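Local structure of SM80.1 Vicilin (Solanum melongena, 5VF5) at residues 223-229 with 245-251. The protein is a 7S vicilin of the bicupin type that probably serves as a seed storage protein and binds a copper ion. Numbering follows the deposited sequence. Where two conformers were deposited one is given.
Sequences RFGQFIE and VAFMNIN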
loop_
_atom_site.group_PDB
_atom_site.type_symbol
_atom_site.label_atom_id
_atom_site.label_comp_id
_atom_site.label_asym_id
_atom_site.label_seq_id
_atom_site.Cartn_x
_atom_site.Cartn_y
_atom_site.Cartn_z
ATOM N N ARG A 223 5.538 -11.146 21.796
ATOM C CA ARG A 223 6.716 -11.803 21.268
ATOM C C ARG A 223 6.486 -12.466 19.905
ATOM O O ARG A 223 7.454 -12.905 19.302
ATOM C CB ARG A 223 7.285 -12.805 22.263
ATOM C CG ARG A 223 6.457 -14.043 22.516
ATOM C CD ARG A 223 7.118 -14.785 23.695
ATOM N NE ARG A 223 6.452 -16.024 24.086
ATOM C CZ ARG A 223 6.811 -17.264 23.724
ATOM N NH1 ARG A 223 6.105 -18.304 24.174
ATOM N NH2 ARG A 223 7.853 -17.490 22.919
ATOM N N PHE A 224 5.227 -12.563 19.458
ATOM C CA PHE A 224 4.926 -13.161 18.158
ATOM C C PHE A 224 4.561 -12.190 17.057
ATOM O O PHE A 224 4.322 -12.635 15.947
ATOM C CB PHE A 224 3.852 -14.240 18.285
ATOM C CG PHE A 224 4.422 -15.545 18.743
ATOM C CD1 PHE A 224 5.108 -16.343 17.832
ATOM C CD2 PHE A 224 4.305 -15.935 20.035
ATOM C CE1 PHE A 224 5.689 -17.547 18.232
ATOM C CE2 PHE A 224 4.874 -17.141 20.457
ATOM C CZ PHE A 224 5.540 -17.946 19.550
ATOM N N GLY A 225 4.545 -10.892 17.330
ATOM C CA GLY A 225 4.273 -9.944 16.255
ATOM C C GLY A 225 4.079 -8.536 16.703
ATOM O O GLY A 225 4.084 -8.256 17.898
ATOM N N GLN A 226 3.963 -7.633 15.716
ATOM C CA GLN A 226 3.924 -6.205 15.957
ATOM C C GLN A 226 2.924 -5.547 14.994
ATOM O O GLN A 226 2.892 -5.922 13.816
ATOM C CB GLN A 226 5.325 -5.626 15.705
ATOM C CG GLN A 226 6.443 -6.247 16.561
ATOM C CD GLN A 226 7.045 -7.499 15.939
ATOM O OE1 GLN A 226 7.275 -7.545 14.745
ATOM N NE2 GLN A 226 7.293 -8.522 16.753
ATOM N N PHE A 227 2.173 -4.569 15.481
ATOM C CA PHE A 227 1.341 -3.731 14.628
ATOM C C PHE A 227 1.623 -2.282 14.969
ATOM O O PHE A 227 1.526 -1.901 16.139
ATOM C CB PHE A 227 -0.124 -4.028 14.891
ATOM C CG PHE A 227 -1.046 -3.227 14.052
ATOM C CD1 PHE A 227 -1.424 -3.682 12.797
ATOM C CD2 PHE A 227 -1.573 -2.034 14.512
ATOM C CE1 PHE A 227 -2.278 -2.915 12.021
ATOM C CE2 PHE A 227 -2.422 -1.272 13.736
ATOM C CZ PHE A 227 -2.797 -1.727 12.480
ATOM N N ILE A 228 1.918 -1.461 13.969
ATOM C CA ILE A 228 1.860 -0.018 14.181
ATOM C C ILE A 228 1.294 0.656 12.972
ATOM O O ILE A 228 1.347 0.104 11.850
ATOM C CB ILE A 228 3.154 0.602 14.619
ATOM C CG1 ILE A 228 2.934 2.007 15.288
ATOM C CG2 ILE A 228 4.110 0.656 13.439
ATOM C CD1 ILE A 228 4.179 2.627 15.903
ATOM N N GLU A 229 0.652 1.782 13.226
ATOM C CA GLU A 229 -0.077 2.454 12.217
ATOM C C GLU A 229 0.107 3.944 12.291
ATOM O O GLU A 229 0.163 4.535 13.368
ATOM C CB GLU A 229 -1.529 2.093 12.449
ATOM C CG GLU A 229 -2.530 2.821 11.654
ATOM C CD GLU A 229 -3.905 2.361 12.010
ATOM O OE1 GLU A 229 -4.306 1.399 11.404
ATOM O OE2 GLU A 229 -4.563 2.976 12.880
ATOM N N VAL A 245 -1.793 4.118 7.167
ATOM C CA VAL A 245 -0.777 3.180 6.704
ATOM C C VAL A 245 -0.388 2.307 7.880
ATOM O O VAL A 245 0.090 2.819 8.892
ATOM C CB VAL A 245 0.479 3.853 6.114
ATOM C CG1 VAL A 245 1.446 2.799 5.651
ATOM C CG2 VAL A 245 0.086 4.854 5.044
ATOM N N ALA A 246 -0.602 1.008 7.752
ATOM C CA ALA A 246 -0.395 0.066 8.809
ATOM C C ALA A 246 0.775 -0.838 8.397
ATOM O O ALA A 246 0.918 -1.255 7.239
ATOM C CB ALA A 246 -1.633 -0.759 9.078
ATOM N N PHE A 247 1.572 -1.197 9.385
ATOM C CA PHE A 247 2.662 -2.136 9.245
ATOM C C PHE A 247 2.445 -3.290 10.221
ATOM O O PHE A 247 2.344 -3.061 11.431
ATOM C CB PHE A 247 3.975 -1.433 9.587
ATOM C CG PHE A 247 4.243 -0.211 8.747
ATOM C CD1 PHE A 247 3.723 1.023 9.089
ATOM C CD2 PHE A 247 4.973 -0.335 7.569
ATOM C CE1 PHE A 247 3.991 2.140 8.313
ATOM C CE2 PHE A 247 5.279 0.782 6.791
ATOM C CZ PHE A 247 4.748 2.020 7.152
ATOM N N MET A 248 2.311 -4.505 9.697
ATOM C CA MET A 248 2.099 -5.666 10.559
ATOM C C MET A 248 3.171 -6.667 10.251
ATOM O O MET A 248 3.391 -7.007 9.094
ATOM C CB MET A 248 0.697 -6.266 10.394
ATOM C CG MET A 248 0.416 -7.426 11.331
ATOM S SD MET A 248 -1.336 -7.760 11.482
ATOM C CE MET A 248 -1.538 -8.571 9.918
ATOM N N ASN A 249 3.807 -7.151 11.315
ATOM C CA ASN A 249 4.765 -8.213 11.236
ATOM C C ASN A 249 4.329 -9.337 12.160
ATOM O O ASN A 249 4.039 -9.099 13.338
ATOM C CB ASN A 249 6.168 -7.746 11.626
ATOM C CG ASN A 249 7.221 -8.813 11.333
ATOM O OD1 ASN A 249 7.373 -9.255 10.200
ATOM N ND2 ASN A 249 7.853 -9.306 12.355
ATOM N N ILE A 250 4.265 -10.542 11.600
ATOM C CA ILE A 250 3.989 -11.754 12.372
ATOM C C ILE A 250 5.280 -12.590 12.330
ATOM O O ILE A 250 5.772 -12.977 11.243
ATOM C CB ILE A 250 2.797 -12.534 11.799
ATOM C CG1 ILE A 250 1.554 -11.624 11.699
ATOM C CG2 ILE A 250 2.510 -13.750 12.671
ATOM C CD1 ILE A 250 0.357 -12.280 11.113
ATOM N N ASN A 251 5.819 -12.870 13.505
ATOM C CA ASN A 251 7.039 -13.638 13.565
ATOM C C ASN A 251 6.825 -15.070 13.077
ATOM O O ASN A 251 5.704 -15.593 13.094
ATOM C CB ASN A 251 7.550 -13.652 14.983
ATOM C CG ASN A 251 8.023 -12.304 15.479
ATOM O OD1 ASN A 251 8.457 -11.458 14.723
ATOM N ND2 ASN A 251 8.032 -12.148 16.772
#
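An angle of 176° between strands 225-229 and 245-250, whose axes approach to 4.7 Å, defines an antiparallel pair. Two hydrogen-bonded pairs fix the register: Gln226 N to Asn249 O (2.8 Å) with Asn249 N to Gln226 O (2.9 Å), and the equivalent exchange between Ile228 and Phe247. Gln226, chi1 m and chi2 p, folds its amide back across the pair, so that OE1 accepts from Asn249 ND2 at 3.0 Å; OD1 of that asparagine takes a hydrogen bond from Asn336. Ile228 CG2 lies 4.4 Å from Phe247 CD1 on this same face. On the other, Phe227 (chi1 t) has CD1 4.1 Å from Met248 CB, at the ring edge, and CE1 3.7 Å from Ala246 CB, while Glu229 (chi1 and chi2 t) forms a salt bridge to Arg266 through OE1. Beyond the strands, Asn251 N donates to Phe224 O (2.9 Å), and its ND2 weakly to Arg223 O (2.7 Å). With strand 337-344 flanking 243-250 on its far side, this is antiparallel sheet of the C-terminal cupin beta-barrel in a bicupin vicilin.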